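Local structure of CIR protein (Plasmodium chabaudi chabaudi, 6ZYV) at residues K111-Y114 and T115-E119. The protein is of unknown function but belongs to the Plasmodium-interspersed repeat (PIR) family of variant antigens, probably displayed by infected red blood cells. The protein carries 5 engineered substitutions. Numbering follows the deposited sequence.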
ATOM      1  N   LYS A 111      -8.504 -12.677  -4.874  1.00 52.04           N
ATOM      2  CA  LYS A 111      -9.668 -13.072  -4.073  1.00 53.42           C
ATOM      3  C   LYS A 111      -9.448 -14.450  -3.430  1.00 53.92           C
ATOM      4  O   LYS A 111      -9.654 -14.612  -2.232  1.00 54.10           O
ATOM      5  CB  LYS A 111     -10.956 -13.048  -4.916  1.00 57.02           C
ATOM      6  CG  LYS A 111     -12.241 -13.231  -4.088  1.00 63.65           C
ATOM      7  CD  LYS A 111     -13.488 -12.698  -4.822  1.00 71.12           C
ATOM      8  CE  LYS A 111     -14.716 -12.766  -3.925  1.00 77.25           C
ATOM      9  NZ  LYS A 111     -15.966 -12.360  -4.629  1.00 80.24           N
ATOM     10  N   ASN A 112      -8.937 -15.395  -4.217  1.00 54.20           N
ATOM     11  CA  ASN A 112      -8.618 -16.741  -3.771  1.00 55.53           C
ATOM     12  C   ASN A 112      -7.514 -16.741  -2.692  1.00 54.24           C
ATOM     13  O   ASN A 112      -7.669 -17.405  -1.673  1.00 54.39           O
ATOM     14  CB  ASN A 112      -8.232 -17.610  -4.973  1.00 59.19           C
ATOM     15  CG  ASN A 112      -7.888 -19.029  -4.611  1.00 65.76           C
ATOM     16  OD1 ASN A 112      -6.705 -19.390  -4.497  1.00 68.42           O
ATOM     17  ND2 ASN A 112      -8.910 -19.852  -4.373  1.00 67.03           N
ATOM     18  N   PHE A 113      -6.426 -15.992  -2.903  1.00 53.07           N
ATOM     19  CA  PHE A 113      -5.347 -15.858  -1.928  1.00 52.59           C
ATOM     20  C   PHE A 113      -5.874 -15.274  -0.603  1.00 52.11           C
ATOM     21  O   PHE A 113      -5.475 -15.740   0.450  1.00 52.09           O
ATOM     22  CB  PHE A 113      -4.193 -14.977  -2.484  1.00 52.07           C
ATOM     23  CG  PHE A 113      -2.989 -14.911  -1.571  1.00 52.62           C
ATOM     24  CD1 PHE A 113      -2.918 -13.974  -0.555  1.00 52.75           C
ATOM     25  CD2 PHE A 113      -1.939 -15.800  -1.719  1.00 54.17           C
ATOM     26  CE1 PHE A 113      -1.846 -13.958   0.318  1.00 53.59           C
ATOM     27  CE2 PHE A 113      -0.858 -15.771  -0.856  1.00 54.67           C
ATOM     28  CZ  PHE A 113      -0.828 -14.872   0.173  1.00 54.02           C
ATOM     29  N   TYR A 114      -6.735 -14.251  -0.645  1.00 51.45           N
ATOM     30  CA  TYR A 114      -7.269 -13.639   0.574  1.00 51.44           C
ATOM     31  C   TYR A 114      -8.056 -14.652   1.403  1.00 53.37           C
ATOM     32  O   TYR A 114      -7.818 -14.778   2.602  1.00 53.34           O
ATOM     33  CB  TYR A 114      -8.171 -12.430   0.249  1.00 50.30           C
ATOM     34  CG  TYR A 114      -8.208 -11.400   1.363  1.00 49.94           C
ATOM     35  CD1 TYR A 114      -9.074 -11.537   2.439  1.00 50.15           C
ATOM     36  CD2 TYR A 114      -7.378 -10.291   1.338  1.00 49.80           C
ATOM     37  CE1 TYR A 114      -9.110 -10.597   3.458  1.00 50.21           C
ATOM     38  CE2 TYR A 114      -7.415  -9.339   2.346  1.00 49.82           C
ATOM     39  CZ  TYR A 114      -8.260  -9.507   3.421  1.00 50.73           C
ATOM     40  OH  TYR A 114      -8.273  -8.543   4.411  1.00 52.01           O
ATOM     41  N   THR A 115      -8.989 -15.373   0.771  1.00 54.79           N
ATOM     42  CA  THR A 115      -9.814 -16.356   1.465  1.00 56.53           C
ATOM     43  C   THR A 115      -8.994 -17.559   1.950  1.00 57.83           C
ATOM     44  O   THR A 115      -9.192 -18.021   3.072  1.00 58.35           O
ATOM     45  CB  THR A 115     -10.950 -16.827   0.521  1.00 58.85           C
ATOM     46  OG1 THR A 115     -11.831 -15.750   0.168  1.00 59.86           O
ATOM     47  CG2 THR A 115     -11.724 -18.013   1.055  1.00 60.10           C
ATOM     48  N   ASN A 116      -8.086 -18.069   1.116  1.00 58.48           N
ATOM     49  CA  ASN A 116      -7.324 -19.265   1.466  1.00 60.19           C
ATOM     50  C   ASN A 116      -6.042 -19.048   2.262  1.00 59.70           C
ATOM     51  O   ASN A 116      -5.516 -20.031   2.775  1.00 61.31           O
ATOM     52  CB  ASN A 116      -6.996 -20.084   0.227  1.00 63.14           C
ATOM     53  CG  ASN A 116      -8.212 -20.646  -0.459  1.00 69.35           C
ATOM     54  OD1 ASN A 116      -8.330 -20.603  -1.683  1.00 71.24           O
ATOM     55  ND2 ASN A 116      -9.151 -21.179   0.314  1.00 71.62           N
ATOM     56  N   HIS A 117      -5.503 -17.826   2.335  1.00 57.72           N
ATOM     57  CA  HIS A 117      -4.253 -17.591   3.056  1.00 56.77           C
ATOM     58  C   HIS A 117      -4.305 -16.483   4.074  1.00 55.09           C
ATOM     59  O   HIS A 117      -3.488 -16.496   4.994  1.00 55.22           O
ATOM     60  CB  HIS A 117      -3.088 -17.355   2.106  1.00 57.92           C
ATOM     61  CG  HIS A 117      -2.803 -18.522   1.223  1.00 63.10           C
ATOM     62  ND1 HIS A 117      -2.146 -19.656   1.694  1.00 66.43           N
ATOM     63  CD2 HIS A 117      -3.145 -18.722  -0.067  1.00 64.95           C
ATOM     64  CE1 HIS A 117      -2.102 -20.494   0.668  1.00 67.83           C
ATOM     65  NE2 HIS A 117      -2.677 -19.970  -0.418  1.00 67.40           N
ATOM     66  N   ILE A 118      -5.233 -15.529   3.942  1.00 53.63           N
ATOM     67  CA  ILE A 118      -5.308 -14.427   4.911  1.00 53.42           C
ATOM     68  C   ILE A 118      -6.395 -14.689   5.924  1.00 54.53           C
ATOM     69  O   ILE A 118      -6.126 -14.691   7.120  1.00 55.15           O
ATOM     70  CB  ILE A 118      -5.421 -13.050   4.213  1.00 52.29           C
ATOM     71  CG1 ILE A 118      -4.092 -12.716   3.527  1.00 53.30           C
ATOM     72  CG2 ILE A 118      -5.827 -11.955   5.202  1.00 51.33           C
ATOM     73  CD1 ILE A 118      -4.209 -11.828   2.521  1.00 54.56           C
ATOM     74  N   GLU A 119      -7.611 -14.965   5.453  1.00 55.22           N
ATOM     75  CA  GLU A 119      -8.711 -15.307   6.354  1.00 56.73           C
ATOM     76  C   GLU A 119      -8.439 -16.640   7.105  1.00 57.61           C
ATOM     77  O   GLU A 119      -8.948 -16.847   8.192  1.00 58.74           O
ATOM     78  CB  GLU A 119     -10.032 -15.328   5.593  1.00 59.09           C
ATOM     79  CG  GLU A 119     -10.378 -13.945   5.079  1.00 64.63           C
ATOM     80  CD  GLU A 119     -11.734 -13.813   4.418  1.00 73.08           C
ATOM     81  OE1 GLU A 119     -12.292 -12.690   4.438  1.00 73.63           O
ATOM     82  OE2 GLU A 119     -12.239 -14.827   3.879  1.00 76.96           O
TER
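Phe113 and Tyr114 both carry CG anti to the backbone N (chi1 -174° for Phe113), which lays their rings alongside the next turn, where His117 and Ile118, each with its first side-chain branch anti to the carbonyl carbon (chi1 -62° for His117), reach back to meet them. His117 CB sits over the centre of the Phe113 ring, 3.9 Å from its centroid, in a CH-pi contact. Beyond it the imidazole slants across the same phenyl group, its CD2 coming to 3.6 Å from Phe113 CD2; with the planes 33° apart, the pair is oblique.

Both branches of Ile118 meet Tyr114, and CD1 touches Phe113 as well. Ile118 CG2 lies over one face of Tyr114, 4.0 Å from the ring centroid, while Ile118 CD1 wedges between Tyr114 CD2 (3.7 Å) and the edge of Phe113 at CE1 (3.9 Å). Glu119 CG comes within 3.8 Å of Tyr114 CD1, and Glu119 OE1, in plane at the edge of that ring, goes on to a salt bridge with Lys137. The Tyr114 hydroxyl is hydrogen-bonded to that of Tyr124.

Backbone bonding changes over this turn. His117 N still donates to Phe113 O, but Tyr114 O accepts twice: from Ile118 N, which stands above the carbonyl plane, and from Glu119 N, at 2.9 Å and nearly straight. Phe63 and Leu95 each touch both Tyr114 and Ile118, from helices 55-71 and 81-101.

Side-chain contacts from i to i+4 and i to i+5 thus accompany the widening of helix 110-118 into a pi-type turn, marked by the Glu119 N to Tyr114 O bond, within the alpha-helical PIR ectodomain, which has no strands.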